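Type I site-specific restriction-modification system, R (Restriction) subunit (Vibrio vulnificus, PDB 3H1T) is the putative motor and nuclease subunit of a type I restriction enzyme, probably using ATP hydrolysis to move DNA before cutting it. Local coordinates at residues A[237-243]-A[276-282]; A[305-311]-A[333-339]. All blocks are in the same frame, centred on the assembly; numbering follows the deposited sequence.

Contact 1: A[237-243]-A[276-282]; sequences RILFLAD and EIYFAIY
Extended strands 238-242 and 277-281 lie parallel, crossing at -22° with axes 4.6 Å apart at closest, in step from Ile238-Ile277 to Ala242-Ile281. Five backbone hydrogen bonds follow: Ile238 N to Glu276 O and Ala280 N to Phe240 O (both 3.0 Å), Tyr278 N to Ile238 O and Phe240 N to Tyr278 O (both 2.7 Å), and Ala242 N to Ala280 O (3.3 Å). These are neighbours in the parallel sheet of the first RecA-like domain, as in superfamily 2 helicases. On the Leu239 and Tyr278 face, Ala280 makes a hollow: Leu239 (chi1 t) brings CD1 4.1 Å from Ala280 CB and 3.7 Å from Tyr278 CB; Leu241 CD2 sits alongside, 4.2 Å from Ala280 CB. The Tyr278 ring (m) lies by Arg237, CE1 to CG 3.9 Å; Tyr282 (m) folds over the end, CD2 3.5 Å from Ala242 O and CE1 4.3 Å from Leu241 CD1. Phe240 (t) and Phe279 (m) bulge from the opposite face, the Phe279 ring edge meeting Phe240 (CD2 to CD2 3.9 Å).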
loop_
_atom_site.group_PDB
_atom_site.type_symbol
_atom_site.label_atom_id
_atom_site.label_comp_id
_atom_site.label_asym_id
_atom_site.label_seq_id
_atom_site.Cartn_x
_atom_site.Cartn_y
_atom_site.Cartn_z
ATOM N N ARG A 237 20.375 16.838 -1.688
ATOM C CA ARG A 237 20.414 16.465 -0.277
ATOM C C ARG A 237 18.970 16.077 0.031
ATOM O O ARG A 237 18.037 16.855 -0.231
ATOM C CB ARG A 237 20.878 17.640 0.575
ATOM C CG ARG A 237 21.863 17.253 1.684
ATOM C CD ARG A 237 23.030 18.226 1.677
ATOM N NE ARG A 237 22.621 19.524 1.137
ATOM C CZ ARG A 237 23.434 20.567 1.006
ATOM N NH1 ARG A 237 24.706 20.462 1.390
ATOM N NH2 ARG A 237 22.986 21.702 0.472
ATOM N N ILE A 238 18.793 14.880 0.590
ATOM C CA ILE A 238 17.471 14.330 0.863
ATOM C C ILE A 238 17.282 13.855 2.298
ATOM O O ILE A 238 18.097 13.082 2.815
ATOM C CB ILE A 238 17.202 13.115 -0.074
ATOM C CG1 ILE A 238 17.685 13.440 -1.488
ATOM C CG2 ILE A 238 15.716 12.779 -0.101
ATOM C CD1 ILE A 238 17.043 14.681 -2.064
ATOM N N LEU A 239 16.185 14.284 2.919
ATOM C CA LEU A 239 15.846 13.893 4.287
ATOM C C LEU A 239 14.605 12.991 4.325
ATOM O O LEU A 239 13.535 13.382 3.865
ATOM C CB LEU A 239 15.574 15.143 5.142
ATOM C CG LEU A 239 15.071 14.904 6.569
ATOM C CD1 LEU A 239 16.073 14.065 7.346
ATOM C CD2 LEU A 239 14.869 16.243 7.242
ATOM N N PHE A 240 14.752 11.789 4.872
ATOM C CA PHE A 240 13.635 10.863 5.005
ATOM C C PHE A 240 13.242 10.917 6.486
ATOM O O PHE A 240 14.092 10.739 7.353
ATOM C CB PHE A 240 14.072 9.441 4.623
ATOM C CG PHE A 240 13.016 8.384 4.865
ATOM C CD1 PHE A 240 12.015 8.151 3.926
ATOM C CD2 PHE A 240 13.031 7.618 6.036
ATOM C CE1 PHE A 240 11.041 7.170 4.141
ATOM C CE2 PHE A 240 12.060 6.632 6.266
ATOM C CZ PHE A 240 11.062 6.408 5.316
ATOM N N LEU A 241 11.967 11.183 6.765
ATOM C CA LEU A 241 11.457 11.273 8.135
ATOM C C LEU A 241 10.358 10.239 8.349
ATOM O O LEU A 241 9.432 10.135 7.549
ATOM C CB LEU A 241 10.811 12.641 8.408
ATOM C CG LEU A 241 11.359 14.045 8.126
ATOM C CD1 LEU A 241 10.202 15.001 8.346
ATOM C CD2 LEU A 241 12.521 14.427 9.030
ATOM N N ALA A 242 10.443 9.496 9.439
ATOM C CA ALA A 242 9.438 8.510 9.766
ATOM C C ALA A 242 9.423 8.477 11.283
ATOM O O ALA A 242 9.784 9.466 11.938
ATOM C CB ALA A 242 9.869 7.151 9.201
ATOM N N ASP A 243 8.965 7.363 11.844
ATOM C CA ASP A 243 8.982 7.163 13.294
ATOM C C ASP A 243 9.044 5.665 13.577
ATOM O O ASP A 243 9.905 5.195 14.314
ATOM C CB ASP A 243 7.754 7.756 13.992
ATOM C CG ASP A 243 7.822 7.580 15.508
ATOM O OD1 ASP A 243 7.930 6.430 15.998
ATOM O OD2 ASP A 243 7.773 8.621 16.201
ATOM N N GLU A 276 24.777 13.119 2.349
ATOM C CA GLU A 276 23.804 13.431 1.286
ATOM C C GLU A 276 22.393 12.883 1.518
ATOM O O GLU A 276 21.404 13.546 1.197
ATOM C CB GLU A 276 24.301 12.913 -0.061
ATOM C CG GLU A 276 25.808 12.858 -0.176
ATOM C CD GLU A 276 26.272 13.047 -1.597
ATOM O OE1 GLU A 276 25.511 13.682 -2.358
ATOM O OE2 GLU A 276 27.384 12.587 -1.947
ATOM N N ILE A 277 22.293 11.666 2.039
ATOM C CA ILE A 277 20.989 11.070 2.318
ATOM C C ILE A 277 20.782 10.903 3.821
ATOM O O ILE A 277 21.434 10.068 4.458
ATOM C CB ILE A 277 20.834 9.685 1.623
ATOM C CG1 ILE A 277 20.451 9.877 0.150
ATOM C CG2 ILE A 277 19.771 8.854 2.327
ATOM C CD1 ILE A 277 21.544 10.504 -0.702
ATOM N N TYR A 278 19.857 11.687 4.373
ATOM C CA TYR A 278 19.562 11.666 5.808
ATOM C C TYR A 278 18.268 10.979 6.250
ATOM O O TYR A 278 17.256 11.020 5.545
ATOM C CB TYR A 278 19.536 13.093 6.352
ATOM C CG TYR A 278 20.838 13.835 6.188
ATOM C CD1 TYR A 278 21.225 14.337 4.947
ATOM C CD2 TYR A 278 21.672 14.060 7.281
ATOM C CE1 TYR A 278 22.409 15.056 4.801
ATOM C CE2 TYR A 278 22.866 14.772 7.146
ATOM C CZ TYR A 278 23.224 15.271 5.906
ATOM O OH TYR A 278 24.387 16.004 5.785
ATOM N N PHE A 279 18.313 10.361 7.427
ATOM C CA PHE A 279 17.154 9.686 8.003
ATOM C C PHE A 279 16.976 10.283 9.393
ATOM O O PHE A 279 17.956 10.618 10.055
ATOM C CB PHE A 279 17.401 8.180 8.141
ATOM C CG PHE A 279 17.823 7.505 6.865
ATOM C CD1 PHE A 279 19.163 7.476 6.484
ATOM C CD2 PHE A 279 16.879 6.889 6.047
ATOM C CE1 PHE A 279 19.561 6.832 5.301
ATOM C CE2 PHE A 279 17.257 6.244 4.867
ATOM C CZ PHE A 279 18.604 6.214 4.489
ATOM N N ALA A 280 15.736 10.428 9.841
ATOM C CA ALA A 280 15.485 10.988 11.160
ATOM C C ALA A 280 14.101 10.645 11.695
ATOM O O ALA A 280 13.117 10.607 10.952
ATOM C CB ALA A 280 15.667 12.515 11.118
ATOM N N ILE A 281 14.042 10.358 12.987
ATOM C CA ILE A 281 12.790 10.046 13.656
ATOM C C ILE A 281 12.413 11.331 14.383
ATOM O O ILE A 281 13.285 12.022 14.903
ATOM C CB ILE A 281 12.983 8.876 14.662
ATOM C CG1 ILE A 281 12.662 7.539 13.980
ATOM C CG2 ILE A 281 12.077 9.056 15.874
ATOM C CD1 ILE A 281 13.604 7.169 12.838
ATOM N N TYR A 282 11.129 11.668 14.414
ATOM C CA TYR A 282 10.687 12.902 15.068
ATOM C C TYR A 282 11.325 13.133 16.448
ATOM O O TYR A 282 11.731 14.251 16.768
ATOM C CB TYR A 282 9.157 12.915 15.188
ATOM C CG TYR A 282 8.429 12.849 13.853
ATOM C CD1 TYR A 282 8.503 13.903 12.929
ATOM C CD2 TYR A 282 7.659 11.732 13.511
ATOM C CE1 TYR A 282 7.826 13.843 11.696
ATOM C CE2 TYR A 282 6.980 11.663 12.287
ATOM C CZ TYR A 282 7.068 12.720 11.384
ATOM O OH TYR A 282 6.401 12.669 10.173
#

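Contact 2: A[305-311]-A[333-339]; sequences LIIIDEC and FQIGMTA
Glu310 (chi1 t, chi2 p) reaches across with both carboxylate oxygens: OE2 accepts from Thr338 OG1 at 2.7 Å and OE1 from Ala339 N at 3.0 Å. Next to it Cys311 N donates to Met337 O (3.0 Å). Behind this end the strands run parallel, 14° apart, axes 4.8 Å at closest, pairing Leu305 with Phe333 through Ile308 with Gly336; the backbone bonds are Ile306 N to Phe333 O (2.9 Å), Ile335 N to Ile306 O and Ile308 N to Ile335 O (both 3.0 Å), and Met337 N to Ile308 O (3.2 Å). Asp309-Glu310-Cys311-His312 fits the DExH box, motif II of the probable ATPase site, joined here to Thr338-Ala339, which fits motif III, thought in superfamily 2 proteins to link ATP hydrolysis to movement on DNA. Gly336 lets Cys311 SG settle 3.2 Å from its CA, where a CB would clash. On the other face Leu305 CD1 presses on Ile335 CD1 (3.2 Å), and Ile307 CG2 meets CE of selenomethionine Met337 at 4.1 Å, beneath helix 211-224.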
loop_
_atom_site.group_PDB
_atom_site.type_symbol
_atom_site.label_atom_id
_atom_site.label_comp_id
_atom_site.label_asym_id
_atom_site.label_seq_id
_atom_site.Cartn_x
_atom_site.Cartn_y
_atom_site.Cartn_z
ATOM N N LEU A 305 15.202 17.956 -1.136
ATOM C CA LEU A 305 14.022 17.131 -1.004
ATOM C C LEU A 305 13.871 16.497 0.370
ATOM O O LEU A 305 14.850 16.123 1.019
ATOM C CB LEU A 305 14.069 16.014 -2.043
ATOM C CG LEU A 305 12.881 15.052 -2.027
ATOM C CD1 LEU A 305 11.654 15.816 -2.480
ATOM C CD2 LEU A 305 13.143 13.862 -2.954
ATOM N N ILE A 306 12.619 16.384 0.790
ATOM C CA ILE A 306 12.254 15.772 2.049
ATOM C C ILE A 306 11.087 14.826 1.785
ATOM O O ILE A 306 10.101 15.214 1.149
ATOM C CB ILE A 306 11.780 16.818 3.059
ATOM C CG1 ILE A 306 12.907 17.817 3.358
ATOM C CG2 ILE A 306 11.277 16.113 4.327
ATOM C CD1 ILE A 306 13.428 17.759 4.770
ATOM N N ILE A 307 11.196 13.591 2.264
ATOM C CA ILE A 307 10.135 12.605 2.081
ATOM C C ILE A 307 9.604 12.137 3.432
ATOM O O ILE A 307 10.366 11.666 4.275
ATOM C CB ILE A 307 10.657 11.398 1.248
ATOM C CG1 ILE A 307 10.937 11.861 -0.188
ATOM C CG2 ILE A 307 9.629 10.261 1.226
ATOM C CD1 ILE A 307 11.697 10.873 -1.043
ATOM N N ILE A 308 8.299 12.271 3.641
ATOM C CA ILE A 308 7.687 11.882 4.908
ATOM C C ILE A 308 6.983 10.532 4.848
ATOM O O ILE A 308 6.103 10.315 4.013
ATOM C CB ILE A 308 6.683 12.947 5.363
ATOM C CG1 ILE A 308 7.389 14.304 5.408
ATOM C CG2 ILE A 308 6.081 12.560 6.723
ATOM C CD1 ILE A 308 6.474 15.454 5.620
ATOM N N ASP A 309 7.376 9.640 5.754
ATOM C CA ASP A 309 6.827 8.291 5.844
ATOM C C ASP A 309 5.305 8.295 5.987
ATOM O O ASP A 309 4.621 7.574 5.266
ATOM C CB ASP A 309 7.460 7.566 7.033
ATOM C CG ASP A 309 7.309 6.050 6.958
ATOM O OD1 ASP A 309 8.007 5.430 6.124
ATOM O OD2 ASP A 309 6.499 5.479 7.735
ATOM N N GLU A 310 4.785 9.079 6.933
ATOM C CA GLU A 310 3.337 9.207 7.171
ATOM C C GLU A 310 3.022 10.631 7.599
ATOM O O GLU A 310 3.518 11.106 8.622
ATOM C CB GLU A 310 2.848 8.242 8.263
ATOM C CG GLU A 310 1.393 8.496 8.742
ATOM C CD GLU A 310 0.337 8.357 7.638
ATOM O OE1 GLU A 310 0.203 7.258 7.053
ATOM O OE2 GLU A 310 -0.368 9.348 7.358
ATOM N N CYS A 311 2.167 11.287 6.820
ATOM C CA CYS A 311 1.781 12.673 7.065
ATOM C C CYS A 311 0.723 12.894 8.144
ATOM O O CYS A 311 0.579 14.002 8.652
ATOM C CB CYS A 311 1.318 13.294 5.755
ATOM S SG CYS A 311 2.588 13.246 4.477
ATOM N N PHE A 333 11.773 20.710 -1.756
ATOM C CA PHE A 333 10.630 20.003 -2.329
ATOM C C PHE A 333 10.177 19.025 -1.261
ATOM O O PHE A 333 11.008 18.436 -0.562
ATOM C CB PHE A 333 11.002 19.229 -3.596
ATOM C CG PHE A 333 10.971 20.055 -4.854
ATOM C CD1 PHE A 333 12.047 20.871 -5.196
ATOM C CD2 PHE A 333 9.871 20.006 -5.710
ATOM C CE1 PHE A 333 12.042 21.625 -6.373
ATOM C CE2 PHE A 333 9.845 20.767 -6.906
ATOM C CZ PHE A 333 10.937 21.577 -7.235
ATOM N N GLN A 334 8.867 18.846 -1.132
ATOM C CA GLN A 334 8.331 17.949 -0.120
ATOM C C GLN A 334 7.331 16.920 -0.639
ATOM O O GLN A 334 6.318 17.284 -1.244
ATOM C CB GLN A 334 7.685 18.788 0.989
ATOM C CG GLN A 334 8.681 19.651 1.763
ATOM C CD GLN A 334 8.009 20.660 2.666
ATOM O OE1 GLN A 334 6.901 20.427 3.158
ATOM N NE2 GLN A 334 8.679 21.786 2.904
ATOM N N ILE A 335 7.612 15.638 -0.403
ATOM C CA ILE A 335 6.708 14.560 -0.822
ATOM C C ILE A 335 6.152 13.872 0.411
ATOM O O ILE A 335 6.889 13.283 1.211
ATOM C CB ILE A 335 7.404 13.443 -1.696
ATOM C CG1 ILE A 335 7.625 13.938 -3.120
ATOM C CG2 ILE A 335 6.529 12.183 -1.755
ATOM C CD1 ILE A 335 8.629 15.014 -3.188
ATOM N N GLY A 336 4.846 13.949 0.569
ATOM C CA GLY A 336 4.223 13.306 1.700
ATOM C C GLY A 336 3.523 12.016 1.307
ATOM O O GLY A 336 2.886 11.910 0.251
HETATM N N MSE A 337 3.651 11.006 2.155
HETATM C CA MSE A 337 2.999 9.736 1.900
HETATM C C MSE A 337 2.077 9.484 3.084
HETATM O O MSE A 337 2.425 9.794 4.221
HETATM C CB MSE A 337 4.034 8.619 1.765
HETATM C CG MSE A 337 5.167 8.948 0.798
HETATM SE SE MSE A 337 6.162 7.412 0.194
HETATM C CE MSE A 337 7.163 6.992 1.806
ATOM N N THR A 338 0.895 8.939 2.811
ATOM C CA THR A 338 -0.075 8.650 3.854
ATOM C C THR A 338 -0.720 7.323 3.515
ATOM O O THR A 338 -0.724 6.918 2.356
ATOM C CB THR A 338 -1.143 9.777 3.950
ATOM O OG1 THR A 338 -1.949 9.577 5.120
ATOM C CG2 THR A 338 -2.032 9.797 2.713
ATOM N N ALA A 339 -1.251 6.629 4.511
ATOM C CA ALA A 339 -1.870 5.332 4.267
ATOM C C ALA A 339 -3.401 5.366 4.268
ATOM O O ALA A 339 -4.049 4.370 3.974
ATOM C CB ALA A 339 -1.365 4.322 5.301
#

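How the contacts relate
After an N-terminal domain with a separate mixed sheet, the chain enters this one at strand 200-205, then helix 211-224 leads to 238-242. Contact 1 closes a loop of 32 residues, in which the short edge strand 263-265 is laid down beyond 277-281. From 277-281 the chain crosses back to the other flank of 238-242 and forms 305-308; contact 2 closes the next loop, over helix 323-328, at 333-338. The loops are in series, neither nested nor crossed, yet meet in space: 238-242 and 305-308 are neighbours, joined by probable hydrogen bonds from Ile307 N to Leu239 O and Asp309 N to Leu241 O, both 2.8 Å. Together they make four consecutive strands, with 200-205 next beyond 333-338.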